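Local coordinates for uncharacterized protein YhfS (Escherichia coli, PDB 4J8L) that is a pyridoxal-5'-phosphate-dependent protein of unknown function, related to class I and II aminotransferases and perhaps a cysteine synthase, at residues A[77-82]-A[105-110]. Numbering follows the deposited sequence.
Sequences GAIRAG and RVIIEQ
The helical segments 77-82 and 105-110 come closest at R80 and I107, whose CA atoms lie 6.2 Å apart; they belong to helices 74-86 and 102-111 in the large domain of a fold type I pyridoxal-phosphate protein, built round a seven-stranded mixed sheet. I107 does most of the apolar work from helix 102-111. Its CG1 lies anti to its own carbonyl carbon (chi1 -69°) and the chain then runs extended, which carries CD1 across to helix 74-86. There the methyl touches I79 CG2 at 3.9 Å, the two isoleucine side chains crossing at about a right angle, and lies against the backbone of R80, 3.6 Å from its N, while also touching CB. T76 and L83 of helix 74-86 also touch I107, while A78 and I79 pack on T191 of strand 189-193. Cutting I107 back to an alanine is likely to open a gap beside I79 CG2 and R80 CB, since CD1 would go. Beside this apolar contact, R80 and Q110, both exposed, are joined through water. The R80 chain bends at chi3 (-63°), and two waters lie in the guanidinium plane at its edge, accepting from NE and NH2. Both donate to a single acceptor, Q110 OE1, the water on R80 NH2 lying 2.7 Å from that nitrogen and 2.8 Å from Q110 OE1.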
ATOM      1  N   GLY A  77      -7.205 -10.074  -0.068  1.00 14.10           N
ATOM      2  CA  GLY A  77      -6.994 -11.435  -0.551  1.00 13.40           C
ATOM      3  C   GLY A  77      -5.533 -11.855  -0.482  1.00 15.60           C
ATOM      4  O   GLY A  77      -5.215 -13.013  -0.157  1.00 16.46           O
ATOM      5  N   ALA A  78      -4.635 -10.919  -0.784  1.00 15.24           N
ATOM      6  CA  ALA A  78      -3.203 -11.212  -0.750  1.00 16.03           C
ATOM      7  C   ALA A  78      -2.733 -11.500   0.679  1.00 14.45           C
ATOM      8  O   ALA A  78      -1.966 -12.433   0.925  1.00 15.81           O
ATOM      9  CB  ALA A  78      -2.402 -10.060  -1.360  1.00 15.32           C
ATOM     10  N   ILE A  79      -3.200 -10.694   1.622  1.00 13.76           N
ATOM     11  CA  ILE A  79      -2.849 -10.896   3.022  1.00 12.88           C
ATOM     12  C   ILE A  79      -3.430 -12.204   3.534  1.00 14.17           C
ATOM     13  O   ILE A  79      -2.755 -12.938   4.254  1.00 15.96           O
ATOM     14  CB  ILE A  79      -3.283  -9.707   3.882  1.00 13.03           C
ATOM     15  CG1 ILE A  79      -2.355  -8.524   3.582  1.00 16.14           C
ATOM     16  CG2 ILE A  79      -3.250 -10.060   5.380  1.00 13.58           C
ATOM     17  CD1 ILE A  79      -2.890  -7.163   4.039  1.00 15.59           C
ATOM     18  N   ARG A  80      -4.672 -12.508   3.167  1.00 13.86           N
ATOM     19  CA  ARG A  80      -5.258 -13.783   3.595  1.00 16.82           C
ATOM     20  C   ARG A  80      -4.452 -14.970   3.069  1.00 19.16           C
ATOM     21  O   ARG A  80      -4.124 -15.899   3.812  1.00 16.61           O
ATOM     22  CB  ARG A  80      -6.711 -13.914   3.143  1.00 16.65           C
ATOM     23  CG  ARG A  80      -7.391 -15.169   3.693  1.00 17.27           C
ATOM     24  CD  ARG A  80      -8.710 -15.458   2.984  1.00 19.08           C
ATOM     25  NE  ARG A  80      -9.698 -14.400   3.180  1.00 20.90           N
ATOM     26  CZ  ARG A  80     -10.077 -13.545   2.230  1.00 21.11           C
ATOM     27  NH1 ARG A  80      -9.549 -13.618   1.006  1.00 21.93           N
ATOM     28  NH2 ARG A  80     -10.990 -12.618   2.502  1.00 22.78           N
ATOM     29  N   ALA A  81      -4.121 -14.935   1.784  1.00 16.13           N
ATOM     30  CA  ALA A  81      -3.381 -16.037   1.188  1.00 13.75           C
ATOM     31  C   ALA A  81      -1.995 -16.165   1.801  1.00 15.46           C
ATOM     32  O   ALA A  81      -1.540 -17.274   2.089  1.00 15.24           O
ATOM     33  CB  ALA A  81      -3.285 -15.855  -0.326  1.00 17.18           C
ATOM     34  N   GLY A  82      -1.325 -15.035   2.012  1.00 14.35           N
ATOM     35  CA  GLY A  82      -0.002 -15.063   2.617  1.00 15.38           C
ATOM     36  C   GLY A  82      -0.013 -15.577   4.049  1.00 18.11           C
ATOM     37  O   GLY A  82       0.794 -16.435   4.423  1.00 21.20           O
ATOM     38  N   ARG A 105      -7.719  -7.655  10.495  1.00 17.30           N
ATOM     39  CA  ARG A 105      -8.295  -8.127  11.746  1.00 17.81           C
ATOM     40  C   ARG A 105      -9.378  -9.174  11.464  1.00 20.04           C
ATOM     41  O   ARG A 105      -9.484 -10.171  12.179  1.00 20.79           O
ATOM     42  CB  ARG A 105      -8.839  -6.970  12.602  1.00 18.86           C
ATOM     43  CG  ARG A 105      -9.355  -7.421  13.966  1.00 24.61           C
ATOM     44  CD  ARG A 105      -9.708  -6.227  14.864  1.00 31.51           C
ATOM     45  NE  ARG A 105     -10.570  -5.280  14.160  1.00 44.17           N
ATOM     46  CZ  ARG A 105     -10.173  -4.098  13.690  1.00 45.77           C
ATOM     47  NH1 ARG A 105      -8.918  -3.688  13.863  1.00 45.08           N
ATOM     48  NH2 ARG A 105     -11.037  -3.320  13.058  1.00 39.30           N
ATOM     49  N   VAL A 106     -10.161  -8.958  10.407  1.00 19.05           N
ATOM     50  CA  VAL A 106     -11.200  -9.916  10.033  1.00 19.25           C
ATOM     51  C   VAL A 106     -10.566 -11.275   9.702  1.00 18.35           C
ATOM     52  O   VAL A 106     -11.040 -12.318  10.148  1.00 20.08           O
ATOM     53  CB  VAL A 106     -12.035  -9.405   8.838  1.00 20.94           C
ATOM     54  CG1 VAL A 106     -12.918 -10.517   8.282  1.00 22.18           C
ATOM     55  CG2 VAL A 106     -12.871  -8.193   9.252  1.00 22.60           C
ATOM     56  N   ILE A 107      -9.475 -11.246   8.942  1.00 18.69           N
ATOM     57  CA  ILE A 107      -8.743 -12.465   8.583  1.00 16.43           C
ATOM     58  C   ILE A 107      -8.222 -13.179   9.834  1.00 20.31           C
ATOM     59  O   ILE A 107      -8.368 -14.397   9.983  1.00 21.53           O
ATOM     60  CB  ILE A 107      -7.569 -12.145   7.648  1.00 15.42           C
ATOM     61  CG1 ILE A 107      -8.099 -11.705   6.279  1.00 16.79           C
ATOM     62  CG2 ILE A 107      -6.660 -13.364   7.497  1.00 18.68           C
ATOM     63  CD1 ILE A 107      -7.065 -11.048   5.392  1.00 19.19           C
ATOM     64  N   ILE A 108      -7.632 -12.402  10.739  1.00 19.37           N
ATOM     65  CA  ILE A 108      -7.145 -12.913  12.024  1.00 21.62           C
ATOM     66  C   ILE A 108      -8.256 -13.599  12.815  1.00 25.52           C
ATOM     67  O   ILE A 108      -8.070 -14.690  13.362  1.00 25.96           O
ATOM     68  CB  ILE A 108      -6.528 -11.762  12.855  1.00 20.50           C
ATOM     69  CG1 ILE A 108      -5.163 -11.382  12.272  1.00 23.13           C
ATOM     70  CG2 ILE A 108      -6.422 -12.140  14.338  1.00 22.29           C
ATOM     71  CD1 ILE A 108      -4.671 -10.018  12.685  1.00 22.59           C
ATOM     72  N   GLU A 109      -9.416 -12.962  12.854  1.00 21.54           N
ATOM     73  CA  GLU A 109     -10.563 -13.520  13.550  1.00 24.38           C
ATOM     74  C   GLU A 109     -11.076 -14.787  12.877  1.00 27.12           C
ATOM     75  O   GLU A 109     -11.408 -15.765  13.552  1.00 28.14           O
ATOM     76  CB  GLU A 109     -11.672 -12.475  13.649  1.00 27.85           C
ATOM     77  CG  GLU A 109     -11.325 -11.320  14.570  1.00 37.89           C
ATOM     78  CD  GLU A 109     -12.315 -10.175  14.477  1.00 45.82           C
ATOM     79  OE1 GLU A 109     -13.129 -10.162  13.526  1.00 46.45           O
ATOM     80  OE2 GLU A 109     -12.272  -9.286  15.353  1.00 47.86           O
ATOM     81  N   GLN A 110     -11.127 -14.776  11.548  1.00 25.08           N
ATOM     82  CA  GLN A 110     -11.631 -15.921  10.799  1.00 25.55           C
ATOM     83  C   GLN A 110     -10.679 -17.129  10.871  1.00 28.75           C
ATOM     84  O   GLN A 110     -11.105 -18.268  10.674  1.00 33.33           O
ATOM     85  CB  GLN A 110     -11.969 -15.519   9.347  1.00 25.77           C
ATOM     86  CG  GLN A 110     -13.203 -14.593   9.247  1.00 25.92           C
ATOM     87  CD  GLN A 110     -13.482 -14.041   7.839  1.00 30.44           C
ATOM     88  OE1 GLN A 110     -12.714 -14.254   6.904  1.00 29.55           O
ATOM     89  NE2 GLN A 110     -14.591 -13.315   7.700  1.00 27.99           N
TER
HETATM   90  O   HOH W   1     -10.513 -14.814   5.862  1.00 26.47           O
HETATM   91  O   HOH W   2     -12.275 -12.397   4.920  1.00 40.72           O